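Local coordinates for outer membrane protein YopM (PDB 1JL5) that probably alters host cell physiology, as a secreted leucine-rich repeat effector of the plague bacterium, and so promotes bacterial survival in host tissues, at residues G55-A61 against N80-S85; L155-D161 against S174-A179. One frame throughout, in Å; residues are numbered along the deposited sequence.

Contact 1 (G55-A61 against N80-S85); sequences GEQREMA and NLGLSS
The turn leading into helix 58-71 lies against the irregular loop Asn-80 to Ser-85 of the first leucine-rich repeat, with Glu-56 CA 4.4 Å from Gly-82 CA. Gln-57, at the N-cap position, donates its N to Leu-81 O (2.6 Å, 177°). Glu-56 (chi1 m, chi2 t) extends its carboxylate over the loop: OE1 accepts from Ser-84 N (2.7 Å), and Ser-84 OG donates to OE2 at a very short 2.3 Å, the position of OE2 being less sure. Arg-58 salt-bridges Glu-56 OE1 through NE (2.8 Å) and NH2 (2.9 Å); NH2 also reaches Ser-84 OG weakly (2.9 Å) and donates to water 1 (2.8 Å). Ala-61 CB packs on Leu-81 CD1 (3.7 Å) and Leu-83 CD1 (3.6 Å), consistent with an N-terminal helical cap on the solenoid. Arg-338 of the second subunit donates to Gly-55 O and Asn-80 O. Trp-46 of helix 36-48 accepts from Arg-58 NH1, makes a cation-pi contact with Arg-58 and donates to Ser-85 OG, joining both helices to the repeat.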
loop_
_atom_site.group_PDB
_atom_site.type_symbol
_atom_site.label_atom_id
_atom_site.label_comp_id
_atom_site.label_asym_id
_atom_site.label_seq_id
_atom_site.Cartn_x
_atom_site.Cartn_y
_atom_site.Cartn_z
ATOM N N GLY A 55 -4.207 16.196 -29.973
ATOM C CA GLY A 55 -4.897 14.921 -29.971
ATOM C C GLY A 55 -6.407 14.990 -30.026
ATOM O O GLY A 55 -7.084 14.001 -29.747
ATOM N N GLU A 56 -6.946 16.151 -30.374
ATOM C CA GLU A 56 -8.388 16.273 -30.468
ATOM C C GLU A 56 -8.847 15.392 -31.610
ATOM O O GLU A 56 -8.302 15.439 -32.708
ATOM C CB GLU A 56 -8.789 17.720 -30.716
ATOM C CG GLU A 56 -8.348 18.638 -29.609
ATOM C CD GLU A 56 -9.167 19.892 -29.550
ATOM O OE1 GLU A 56 -10.368 19.822 -29.879
ATOM O OE2 GLU A 56 -8.619 20.938 -29.157
ATOM N N GLN A 57 -9.835 14.559 -31.338
ATOM C CA GLN A 57 -10.349 13.658 -32.346
ATOM C C GLN A 57 -11.594 14.261 -32.967
ATOM O O GLN A 57 -12.691 13.719 -32.881
ATOM C CB GLN A 57 -10.632 12.309 -31.699
ATOM C CG GLN A 57 -9.365 11.726 -31.106
ATOM C CD GLN A 57 -9.613 10.488 -30.295
ATOM O OE1 GLN A 57 -10.298 10.529 -29.276
ATOM N NE2 GLN A 57 -9.053 9.371 -30.738
ATOM N N ARG A 58 -11.403 15.412 -33.593
ATOM C CA ARG A 58 -12.504 16.105 -34.220
ATOM C C ARG A 58 -13.033 15.327 -35.406
ATOM O O ARG A 58 -14.219 15.385 -35.703
ATOM C CB ARG A 58 -12.062 17.499 -34.629
ATOM C CG ARG A 58 -11.557 18.269 -33.444
ATOM C CD ARG A 58 -11.646 19.749 -33.653
ATOM N NE ARG A 58 -11.330 20.452 -32.419
ATOM C CZ ARG A 58 -11.413 21.767 -32.275
ATOM N NH1 ARG A 58 -11.807 22.517 -33.295
ATOM N NH2 ARG A 58 -11.103 22.331 -31.116
ATOM N N GLU A 59 -12.164 14.581 -36.075
ATOM C CA GLU A 59 -12.622 13.804 -37.213
ATOM C C GLU A 59 -13.689 12.835 -36.741
ATOM O O GLU A 59 -14.751 12.722 -37.348
ATOM C CB GLU A 59 -11.477 13.027 -37.849
ATOM C CG GLU A 59 -11.944 12.141 -38.987
ATOM C CD GLU A 59 -10.794 11.529 -39.743
ATOM O OE1 GLU A 59 -9.873 12.284 -40.106
ATOM O OE2 GLU A 59 -10.806 10.301 -39.983
ATOM N N MET A 60 -13.399 12.137 -35.648
ATOM C CA MET A 60 -14.355 11.191 -35.096
ATOM C C MET A 60 -15.578 11.969 -34.643
ATOM O O MET A 60 -16.712 11.550 -34.861
ATOM C CB MET A 60 -13.752 10.451 -33.903
ATOM C CG MET A 60 -14.730 9.503 -33.219
ATOM S SD MET A 60 -15.187 8.094 -34.250
ATOM C CE MET A 60 -16.715 8.649 -34.986
ATOM N N ALA A 61 -15.338 13.108 -34.004
ATOM C CA ALA A 61 -16.429 13.940 -33.533
ATOM C C ALA A 61 -17.304 14.331 -34.717
ATOM O O ALA A 61 -18.520 14.157 -34.684
ATOM C CB ALA A 61 -15.883 15.180 -32.851
ATOM N N ASN A 80 -14.554 11.427 -24.665
ATOM C CA ASN A 80 -13.120 11.246 -24.741
ATOM C C ASN A 80 -12.529 11.463 -26.125
ATOM O O ASN A 80 -11.741 10.648 -26.608
ATOM C CB ASN A 80 -12.773 9.847 -24.234
ATOM C CG ASN A 80 -11.334 9.730 -23.831
ATOM O OD1 ASN A 80 -10.800 10.619 -23.171
ATOM N ND2 ASN A 80 -10.690 8.635 -24.219
ATOM N N LEU A 81 -12.902 12.568 -26.757
ATOM C CA LEU A 81 -12.385 12.883 -28.077
ATOM C C LEU A 81 -11.398 14.029 -27.972
ATOM O O LEU A 81 -10.942 14.566 -28.976
ATOM C CB LEU A 81 -13.531 13.244 -29.022
ATOM C CG LEU A 81 -14.487 12.084 -29.300
ATOM C CD1 LEU A 81 -15.534 12.501 -30.328
ATOM C CD2 LEU A 81 -13.686 10.889 -29.808
ATOM N N GLY A 82 -11.071 14.392 -26.738
ATOM C CA GLY A 82 -10.129 15.467 -26.497
ATOM C C GLY A 82 -10.554 16.784 -27.107
ATOM O O GLY A 82 -9.727 17.659 -27.350
ATOM N N LEU A 83 -11.850 16.937 -27.341
ATOM C CA LEU A 83 -12.366 18.158 -27.942
ATOM C C LEU A 83 -12.238 19.360 -27.023
ATOM O O LEU A 83 -12.757 19.353 -25.910
ATOM C CB LEU A 83 -13.828 17.959 -28.321
ATOM C CG LEU A 83 -14.063 16.665 -29.095
ATOM C CD1 LEU A 83 -15.521 16.577 -29.499
ATOM C CD2 LEU A 83 -13.151 16.622 -30.317
ATOM N N SER A 84 -11.537 20.389 -27.485
ATOM C CA SER A 84 -11.371 21.596 -26.693
ATOM C C SER A 84 -12.584 22.480 -26.934
ATOM O O SER A 84 -12.744 23.527 -26.314
ATOM C CB SER A 84 -10.092 22.334 -27.086
ATOM O OG SER A 84 -10.079 22.629 -28.467
ATOM N N SER A 85 -13.437 22.050 -27.851
ATOM C CA SER A 85 -14.653 22.787 -28.149
ATOM C C SER A 85 -15.536 21.894 -28.982
ATOM O O SER A 85 -15.086 20.888 -29.534
ATOM C CB SER A 85 -14.359 24.064 -28.942
ATOM O OG SER A 85 -14.071 23.754 -30.297
HETATM O O HOH W 1 -11.310 24.818 -29.927
#

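Contact 2 (L155-D161 against S174-A179); sequences LKIIDVD and SLEFIA
Two successive leucine-rich repeats meet here through their parallel beta strands. Strands 157-159 and 177-179 run 4.5 Å apart at 2°, pairing Ile-157 with Phe-177, Ile-158 with Ile-178 and Asp-159 with Ala-179. Hydrogen bonds pass back and forth: Phe-177 N to Lys-156 O (2.8 Å), Ile-158 N to Phe-177 O (2.6 Å), Ala-179 N to Ile-158 O (2.7 Å) and Val-160 N to Ala-179 O (2.7 Å). Lys-156 O also accepts from Glu-176 N (2.6 Å, 159°), so one carbonyl serves two successive amides where the second strand begins. Ile-178 CA lies 3.0 Å from Ile-158 O in a CA-H...O contact. On one face, Ile-157 CG2 touches Phe-177 CD1 at 3.5 Å, and Asp-159 OD1 lies 3.5 Å from Ala-179 CB. Asp-159 OD1 accepts from Asp-161 N (3.1 Å), an Asx turn that begins at the strand's last residue. The other face carries Ile-158 and Ile-178, both buried, with Ile-158 CG2 3.7 Å from Ile-178 CG1. Beyond the pair, strands 135-137 and 199-201 continue the sheet. One short strand per repeat, joined in register to the next with aliphatic residues turned inward, is the hallmark of the leucine-rich repeat solenoid.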
loop_
_atom_site.group_PDB
_atom_site.type_symbol
_atom_site.label_atom_id
_atom_site.label_comp_id
_atom_site.label_asym_id
_atom_site.label_seq_id
_atom_site.Cartn_x
_atom_site.Cartn_y
_atom_site.Cartn_z
ATOM N N LEU A 155 -35.578 19.204 -15.125
ATOM C CA LEU A 155 -34.268 18.847 -14.600
ATOM C C LEU A 155 -34.444 17.832 -13.485
ATOM O O LEU A 155 -34.837 18.185 -12.373
ATOM C CB LEU A 155 -33.554 20.076 -14.044
ATOM C CG LEU A 155 -32.167 20.370 -14.617
ATOM C CD1 LEU A 155 -31.432 21.301 -13.679
ATOM C CD2 LEU A 155 -31.392 19.084 -14.819
ATOM N N LYS A 156 -34.152 16.572 -13.783
ATOM C CA LYS A 156 -34.290 15.505 -12.804
ATOM C C LYS A 156 -32.949 15.151 -12.171
ATOM O O LYS A 156 -32.860 14.914 -10.968
ATOM C CB LYS A 156 -34.879 14.257 -13.466
ATOM C CG LYS A 156 -36.251 14.458 -14.091
ATOM C CD LYS A 156 -36.655 13.247 -14.924
ATOM C CE LYS A 156 -37.930 13.521 -15.730
ATOM N NZ LYS A 156 -37.894 14.837 -16.445
ATOM N N ILE A 157 -31.905 15.113 -12.988
ATOM C CA ILE A 157 -30.583 14.775 -12.496
ATOM C C ILE A 157 -29.587 15.901 -12.722
ATOM O O ILE A 157 -29.392 16.358 -13.844
ATOM C CB ILE A 157 -30.022 13.500 -13.176
ATOM C CG1 ILE A 157 -30.868 12.280 -12.812
ATOM C CG2 ILE A 157 -28.585 13.265 -12.737
ATOM C CD1 ILE A 157 -32.140 12.179 -13.579
ATOM N N ILE A 158 -28.974 16.357 -11.639
ATOM C CA ILE A 158 -27.962 17.390 -11.716
ATOM C C ILE A 158 -26.709 16.765 -11.142
ATOM O O ILE A 158 -26.662 16.404 -9.965
ATOM C CB ILE A 158 -28.289 18.640 -10.863
ATOM C CG1 ILE A 158 -29.341 19.512 -11.550
ATOM C CG2 ILE A 158 -27.023 19.468 -10.660
ATOM C CD1 ILE A 158 -30.635 18.814 -11.793
ATOM N N ASP A 159 -25.702 16.610 -11.984
ATOM C CA ASP A 159 -24.443 16.068 -11.533
ATOM C C ASP A 159 -23.411 17.141 -11.799
ATOM O O ASP A 159 -22.939 17.293 -12.922
ATOM C CB ASP A 159 -24.074 14.807 -12.304
ATOM C CG ASP A 159 -22.782 14.197 -11.814
ATOM O OD1 ASP A 159 -22.129 14.811 -10.939
ATOM O OD2 ASP A 159 -22.419 13.109 -12.297
ATOM N N VAL A 160 -23.095 17.908 -10.766
ATOM C CA VAL A 160 -22.103 18.960 -10.876
ATOM C C VAL A 160 -20.960 18.589 -9.949
ATOM O O VAL A 160 -20.198 19.439 -9.497
ATOM C CB VAL A 160 -22.679 20.311 -10.462
ATOM C CG1 VAL A 160 -23.806 20.693 -11.408
ATOM C CG2 VAL A 160 -23.176 20.244 -9.031
ATOM N N ASP A 161 -20.864 17.298 -9.661
ATOM C CA ASP A 161 -19.816 16.793 -8.802
ATOM C C ASP A 161 -18.461 17.195 -9.356
ATOM O O ASP A 161 -18.280 17.313 -10.563
ATOM C CB ASP A 161 -19.905 15.270 -8.699
ATOM C CG ASP A 161 -18.694 14.661 -8.016
ATOM O OD1 ASP A 161 -17.616 14.612 -8.648
ATOM O OD2 ASP A 161 -18.814 14.239 -6.845
ATOM N N SER A 174 -38.376 19.518 -9.870
ATOM C CA SER A 174 -38.265 18.282 -10.628
ATOM C C SER A 174 -37.021 17.496 -10.244
ATOM O O SER A 174 -36.886 16.324 -10.594
ATOM C CB SER A 174 -38.212 18.587 -12.123
ATOM O OG SER A 174 -37.156 19.487 -12.409
ATOM N N LEU A 175 -36.116 18.142 -9.522
ATOM C CA LEU A 175 -34.874 17.498 -9.128
ATOM C C LEU A 175 -35.086 16.188 -8.383
ATOM O O LEU A 175 -35.723 16.149 -7.337
ATOM C CB LEU A 175 -34.039 18.444 -8.268
ATOM C CG LEU A 175 -32.620 17.935 -8.003
ATOM C CD1 LEU A 175 -31.958 17.629 -9.320
ATOM C CD2 LEU A 175 -31.818 18.966 -7.236
ATOM N N GLU A 176 -34.546 15.110 -8.933
ATOM C CA GLU A 176 -34.672 13.810 -8.305
ATOM C C GLU A 176 -33.308 13.397 -7.802
ATOM O O GLU A 176 -33.175 12.626 -6.850
ATOM C CB GLU A 176 -35.140 12.766 -9.311
ATOM C CG GLU A 176 -36.284 13.199 -10.190
ATOM C CD GLU A 176 -36.875 12.035 -10.948
ATOM O OE1 GLU A 176 -36.101 11.148 -11.360
ATOM O OE2 GLU A 176 -38.109 12.011 -11.136
ATOM N N PHE A 177 -32.286 13.923 -8.455
ATOM C CA PHE A 177 -30.935 13.563 -8.105
ATOM C C PHE A 177 -29.970 14.697 -8.330
ATOM O O PHE A 177 -29.923 15.292 -9.407
ATOM C CB PHE A 177 -30.523 12.342 -8.934
ATOM C CG PHE A 177 -29.071 11.969 -8.819
ATOM C CD1 PHE A 177 -28.076 12.793 -9.339
ATOM C CD2 PHE A 177 -28.699 10.763 -8.233
ATOM C CE1 PHE A 177 -26.735 12.424 -9.282
ATOM C CE2 PHE A 177 -27.357 10.386 -8.172
ATOM C CZ PHE A 177 -26.376 11.218 -8.699
ATOM N N ILE A 178 -29.206 15.010 -7.296
ATOM C CA ILE A 178 -28.198 16.028 -7.431
ATOM C C ILE A 178 -26.916 15.568 -6.769
ATOM O O ILE A 178 -26.890 15.199 -5.591
ATOM C CB ILE A 178 -28.617 17.380 -6.837
ATOM C CG1 ILE A 178 -27.510 18.399 -7.125
ATOM C CG2 ILE A 178 -28.891 17.252 -5.344
ATOM C CD1 ILE A 178 -27.878 19.822 -6.832
ATOM N N ALA A 179 -25.861 15.540 -7.568
ATOM C CA ALA A 179 -24.546 15.175 -7.092
ATOM C C ALA A 179 -23.802 16.485 -7.233
ATOM O O ALA A 179 -23.628 16.992 -8.337
ATOM C CB ALA A 179 -23.932 14.106 -7.983
#

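From the N terminus, the chain passes helix 36-48 and enters contact 1, which closes a loop holding most of helix 58-71 and strand 75-77. It therefore fastens the helical end of the molecule to the first repeat. The chain then adds strands 95-97, 115-117 and 135-137 before contact 2 opens. With 12 intervening residues that contain neither helix nor strand, contact 2 closes a single repeat and joins LRR 5 to LRR 6. The two contacts follow in series, neither enclosing nor crossing the other. The centres of contact 1 and contact 2 are about 27 Å apart, and the two do not touch; the repeats between them, whose strands 95-97 to 135-137 lie in the same parallel sheet, connect them.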